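Local coordinates for intracellular growth locus, subunit C (Francisella tularensis subsp. tularensis, PDB 2QWU), which is encoded in the Francisella pathogenicity island and probably serves intracellular growth of the bacterium within host cells, at residues Lys132-Leu146 against Thr185-Thr198. The protein carries 2 engineered substitutions. Residues are numbered along the deposited sequence; the frame is centred on the assembly and turned at random. Where two conformers were deposited one is given.
Sequences KTDEAWGIMIDLSNL and TSQGSLPVCCAAST
Thr-185 and Gln-187 both touch Leu-146 CD1. The Gln-187 side chain crosses that of Leu-146 at a slant, with Gln-187 OE1 3.4 Å from Leu-146 CD1. With Gln-187 CG anti to the backbone N (chi1 -178°), NE2 reaches a water shared by Asp-142 O and Ser-144 O, and OE1 a second one on Ser-144 O. Leu-190 puts CD1 against Ile-141 CG2 and CD2 against Leu-146 CD1. The Pro-191 ring lies along Asp-142 CB. Ile-141 and Val-192 form a single antiparallel bridge, flanked by bonds from Asp-142 N to Pro-191 O at 2.9 Å and from Cys-193 N to Met-140 O at 3.1 Å. Lys-132 NZ donates to Cys-194 O at 2.7 Å, in the carbonyl plane, and to Ile-139 O at 2.8 Å. Glu-130 adds a salt bridge. Ala-195 O accepts from Thr-133 N. Asp-134 OD2 accepts from Ser-197 OG at 2.5 Å through the syn lone pair of OD2, while Ser-197 N meets Asp-134 OD1 at 2.9 Å from above the carboxylate plane. The contact joins the 130-138 hairpin and following loop to strand 189-193, paired with 200-204. Leu-143, Leu-146 and Leu-190 pack on strand 71-79, Met-140 and Ile-141 on strand 18-21.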
loop_
_atom_site.group_PDB
_atom_site.type_symbol
_atom_site.label_atom_id
_atom_site.label_comp_id
_atom_site.label_asym_id
_atom_site.label_seq_id
_atom_site.Cartn_x
_atom_site.Cartn_y
_atom_site.Cartn_z
ATOM N N LYS A 132 9.935 -12.726 10.390
ATOM C CA LYS A 132 11.125 -12.186 11.015
ATOM C C LYS A 132 12.217 -13.181 11.377
ATOM O O LYS A 132 12.004 -14.393 11.348
ATOM C CB LYS A 132 10.698 -11.361 12.238
ATOM C CG LYS A 132 9.600 -10.340 11.949
ATOM C CD LYS A 132 10.099 -9.214 11.002
ATOM C CE LYS A 132 9.016 -8.148 10.836
ATOM N NZ LYS A 132 9.611 -6.899 10.266
ATOM N N THR A 133 13.401 -12.636 11.711
ATOM C CA THR A 133 14.542 -13.506 11.996
ATOM C C THR A 133 14.379 -14.334 13.243
ATOM O O THR A 133 15.107 -15.306 13.420
ATOM C CB THR A 133 15.881 -12.698 12.051
ATOM O OG1 THR A 133 15.798 -11.633 13.011
ATOM C CG2 THR A 133 16.171 -12.090 10.603
ATOM N N ASP A 134 13.465 -13.922 14.125
ATOM C CA ASP A 134 13.221 -14.686 15.324
ATOM C C ASP A 134 12.043 -15.673 15.205
ATOM O O ASP A 134 11.456 -16.111 16.211
ATOM C CB ASP A 134 13.082 -13.740 16.538
ATOM C CG ASP A 134 11.897 -12.770 16.424
ATOM O OD1 ASP A 134 11.379 -12.543 15.299
ATOM O OD2 ASP A 134 11.515 -12.208 17.481
ATOM N N GLU A 135 11.707 -16.011 13.960
ATOM C CA GLU A 135 10.687 -17.004 13.627
ATOM C C GLU A 135 9.271 -16.704 14.085
ATOM O O GLU A 135 8.555 -17.558 14.635
ATOM C CB GLU A 135 11.128 -18.389 14.144
ATOM C CG GLU A 135 12.530 -18.749 13.669
ATOM C CD GLU A 135 12.850 -20.226 13.808
ATOM O OE1 GLU A 135 12.530 -20.821 14.872
ATOM O OE2 GLU A 135 13.446 -20.782 12.843
ATOM N N ALA A 136 8.861 -15.482 13.819
ATOM C CA ALA A 136 7.519 -15.018 14.139
ATOM C C ALA A 136 7.246 -13.968 13.056
ATOM O O ALA A 136 8.178 -13.339 12.551
ATOM C CB ALA A 136 7.504 -14.360 15.504
ATOM N N TRP A 137 5.976 -13.805 12.695
ATOM C CA TRP A 137 5.589 -12.779 11.727
ATOM C C TRP A 137 5.460 -11.406 12.400
ATOM O O TRP A 137 5.113 -11.306 13.589
ATOM C CB TRP A 137 4.237 -13.130 11.133
ATOM C CG TRP A 137 4.264 -14.285 10.210
ATOM C CD1 TRP A 137 4.066 -15.601 10.529
ATOM C CD2 TRP A 137 4.517 -14.229 8.805
ATOM N NE1 TRP A 137 4.200 -16.378 9.397
ATOM C CE2 TRP A 137 4.470 -15.553 8.323
ATOM C CE3 TRP A 137 4.780 -13.171 7.891
ATOM C CZ2 TRP A 137 4.669 -15.869 6.956
ATOM C CZ3 TRP A 137 4.985 -13.480 6.531
ATOM C CH2 TRP A 137 4.925 -14.835 6.077
ATOM N N GLY A 138 5.697 -10.339 11.641
ATOM C CA GLY A 138 5.566 -8.994 12.185
ATOM C C GLY A 138 5.223 -8.060 11.035
ATOM O O GLY A 138 5.150 -8.514 9.909
ATOM N N ILE A 139 4.989 -6.789 11.321
ATOM C CA ILE A 139 4.721 -5.853 10.231
ATOM C C ILE A 139 6.037 -5.384 9.632
ATOM O O ILE A 139 7.110 -5.659 10.198
ATOM C CB ILE A 139 4.033 -4.543 10.729
ATOM C CG1 ILE A 139 4.953 -3.745 11.688
ATOM C CG2 ILE A 139 2.653 -4.882 11.401
ATOM C CD1 ILE A 139 4.391 -2.334 12.064
HETATM N N MSE A 140 5.934 -4.762 8.460
HETATM C CA MSE A 140 7.080 -4.027 7.890
HETATM C C MSE A 140 6.692 -2.571 8.225
HETATM O O MSE A 140 7.405 -1.886 8.909
HETATM C CB MSE A 140 7.230 -4.235 6.385
HETATM C CG MSE A 140 7.869 -5.647 6.116
HETATM SE SE MSE A 140 8.055 -6.083 4.293
HETATM C CE MSE A 140 6.304 -6.048 3.761
ATOM N N ILE A 141 5.519 -2.137 7.761
ATOM C CA ILE A 141 5.008 -0.791 8.056
ATOM C C ILE A 141 3.484 -0.933 8.330
ATOM O O ILE A 141 2.777 -1.609 7.584
ATOM C CB ILE A 141 5.072 0.139 6.851
ATOM C CG1 ILE A 141 6.479 0.248 6.314
ATOM C CG2 ILE A 141 4.519 1.502 7.275
ATOM C CD1 ILE A 141 6.549 1.221 5.107
ATOM N N ASP A 142 2.987 -0.248 9.356
ATOM C CA ASP A 142 1.528 -0.252 9.630
ATOM C C ASP A 142 0.924 0.955 8.889
ATOM O O ASP A 142 1.071 2.113 9.301
ATOM C CB ASP A 142 1.253 -0.132 11.162
ATOM C CG ASP A 142 -0.210 -0.314 11.508
ATOM O OD1 ASP A 142 -1.040 -0.253 10.576
ATOM O OD2 ASP A 142 -0.550 -0.521 12.719
ATOM N N LEU A 143 0.253 0.684 7.776
ATOM C CA LEU A 143 -0.312 1.745 6.952
ATOM C C LEU A 143 -1.774 2.056 7.331
ATOM O O LEU A 143 -2.420 2.844 6.675
ATOM C CB LEU A 143 -0.294 1.294 5.470
ATOM C CG LEU A 143 1.138 1.127 4.931
ATOM C CD1 LEU A 143 1.057 0.533 3.497
ATOM C CD2 LEU A 143 1.890 2.463 4.955
ATOM N N SER A 144 -2.285 1.413 8.367
ATOM C CA SER A 144 -3.698 1.586 8.684
ATOM C C SER A 144 -4.149 3.012 8.783
ATOM O O SER A 144 -3.549 3.811 9.493
ATOM C CB SER A 144 -4.088 0.824 9.985
ATOM O OG SER A 144 -3.679 -0.538 9.926
ATOM N N ASN A 145 -5.231 3.312 8.057
ATOM C CA ASN A 145 -5.839 4.616 8.047
ATOM C C ASN A 145 -5.053 5.747 7.482
ATOM O O ASN A 145 -5.467 6.885 7.632
ATOM C CB ASN A 145 -6.325 4.962 9.457
ATOM C CG ASN A 145 -7.470 4.046 9.884
ATOM O OD1 ASN A 145 -8.285 3.652 9.046
ATOM N ND2 ASN A 145 -7.536 3.704 11.166
ATOM N N LEU A 146 -3.944 5.458 6.796
ATOM C CA LEU A 146 -3.147 6.535 6.280
ATOM C C LEU A 146 -3.886 7.263 5.164
ATOM O O LEU A 146 -4.476 6.609 4.305
ATOM C CB LEU A 146 -1.807 5.972 5.789
ATOM C CG LEU A 146 -0.796 6.961 5.208
ATOM C CD1 LEU A 146 -0.168 7.822 6.315
ATOM C CD2 LEU A 146 0.352 6.107 4.543
ATOM N N THR A 185 1.587 13.342 2.977
ATOM C CA THR A 185 0.511 13.045 3.943
ATOM C C THR A 185 0.744 14.003 5.116
ATOM O O THR A 185 1.857 14.456 5.298
ATOM C CB THR A 185 0.654 11.581 4.474
ATOM O OG1 THR A 185 -0.328 11.316 5.509
ATOM C CG2 THR A 185 2.034 11.363 5.105
ATOM N N SER A 186 -0.278 14.306 5.915
ATOM C CA SER A 186 -0.064 15.144 7.105
ATOM C C SER A 186 0.285 14.305 8.334
ATOM O O SER A 186 0.567 14.852 9.421
ATOM C CB SER A 186 -1.326 15.919 7.472
ATOM O OG SER A 186 -1.894 16.498 6.335
ATOM N N GLN A 187 0.239 12.987 8.189
ATOM C CA GLN A 187 0.560 12.089 9.310
ATOM C C GLN A 187 2.067 12.220 9.521
ATOM O O GLN A 187 2.846 12.186 8.553
ATOM C CB GLN A 187 0.137 10.634 8.970
ATOM C CG GLN A 187 0.368 9.650 10.065
ATOM C CD GLN A 187 -0.367 8.331 9.834
ATOM O OE1 GLN A 187 -1.534 8.319 9.380
ATOM N NE2 GLN A 187 0.297 7.207 10.153
ATOM N N GLY A 188 2.488 12.387 10.775
ATOM C CA GLY A 188 3.910 12.616 11.029
ATOM C C GLY A 188 4.809 11.416 11.251
ATOM O O GLY A 188 6.049 11.541 11.206
ATOM N N SER A 189 4.214 10.250 11.496
ATOM C CA SER A 189 5.045 9.057 11.743
ATOM C C SER A 189 4.267 7.801 11.375
ATOM O O SER A 189 3.059 7.858 11.129
ATOM C CB SER A 189 5.447 9.006 13.232
ATOM O OG SER A 189 4.253 8.958 14.026
ATOM N N LEU A 190 4.973 6.678 11.292
ATOM C CA LEU A 190 4.351 5.412 10.971
ATOM C C LEU A 190 5.011 4.311 11.806
ATOM O O LEU A 190 6.229 4.293 11.958
ATOM C CB LEU A 190 4.611 5.054 9.485
ATOM C CG LEU A 190 3.771 5.808 8.428
ATOM C CD1 LEU A 190 4.341 5.579 7.052
ATOM C CD2 LEU A 190 2.317 5.360 8.505
ATOM N N PRO A 191 4.226 3.340 12.301
ATOM C CA PRO A 191 4.826 2.236 13.072
ATOM C C PRO A 191 5.561 1.313 12.048
ATOM O O PRO A 191 5.072 1.109 10.917
ATOM C CB PRO A 191 3.607 1.504 13.661
ATOM C CG PRO A 191 2.571 2.487 13.718
ATOM C CD PRO A 191 2.753 3.313 12.432
ATOM N N VAL A 192 6.744 0.819 12.420
ATOM C CA VAL A 192 7.519 -0.088 11.565
ATOM C C VAL A 192 8.094 -1.208 12.416
ATOM O O VAL A 192 8.010 -1.179 13.641
ATOM C CB VAL A 192 8.694 0.652 10.846
ATOM C CG1 VAL A 192 8.115 1.737 9.960
ATOM C CG2 VAL A 192 9.713 1.177 11.864
ATOM N N CYS A 193 8.626 -2.221 11.763
ATOM C CA CYS A 193 9.306 -3.299 12.498
ATOM C C CYS A 193 10.408 -3.744 11.579
ATOM O O CYS A 193 10.179 -3.923 10.355
ATOM C CB CYS A 193 8.391 -4.477 12.772
ATOM S SG CYS A 193 9.198 -5.667 13.923
ATOM N N CYS A 194 11.581 -3.942 12.180
ATOM C CA CYS A 194 12.779 -4.282 11.428
ATOM C C CYS A 194 13.097 -5.764 11.376
ATOM O O CYS A 194 12.168 -6.543 11.121
ATOM C CB CYS A 194 13.944 -3.423 11.949
ATOM S SG CYS A 194 13.523 -1.622 11.841
ATOM N N ALA A 195 14.357 -6.163 11.628
ATOM C CA ALA A 195 14.767 -7.557 11.455
ATOM C C ALA A 195 13.972 -8.626 12.199
ATOM O O ALA A 195 13.466 -9.591 11.601
ATOM C CB ALA A 195 16.301 -7.698 11.814
ATOM N N ALA A 196 13.919 -8.450 13.501
ATOM C CA ALA A 196 13.247 -9.385 14.366
ATOM C C ALA A 196 11.892 -8.811 14.791
ATOM O O ALA A 196 11.656 -7.600 14.628
ATOM C CB ALA A 196 14.165 -9.660 15.553
ATOM N N SER A 197 10.999 -9.672 15.285
ATOM C CA SER A 197 9.670 -9.246 15.720
ATOM C C SER A 197 9.715 -8.306 16.916
ATOM O O SER A 197 8.762 -7.584 17.160
ATOM C CB SER A 197 8.769 -10.451 16.068
ATOM O OG SER A 197 9.244 -11.078 17.252
ATOM N N THR A 198 10.835 -8.306 17.646
ATOM C CA THR A 198 10.994 -7.423 18.801
ATOM C C THR A 198 11.711 -6.103 18.360
ATOM O O THR A 198 12.131 -5.295 19.198
ATOM C CB THR A 198 11.874 -8.142 19.847
ATOM O OG1 THR A 198 13.116 -8.507 19.230
ATOM C CG2 THR A 198 11.183 -9.438 20.352
HETATM O O HOH W 1 13.706 -11.255 19.025
HETATM O O HOH W 2 -0.694 4.071 10.014
HETATM O O HOH W 3 -3.401 6.568 10.443
#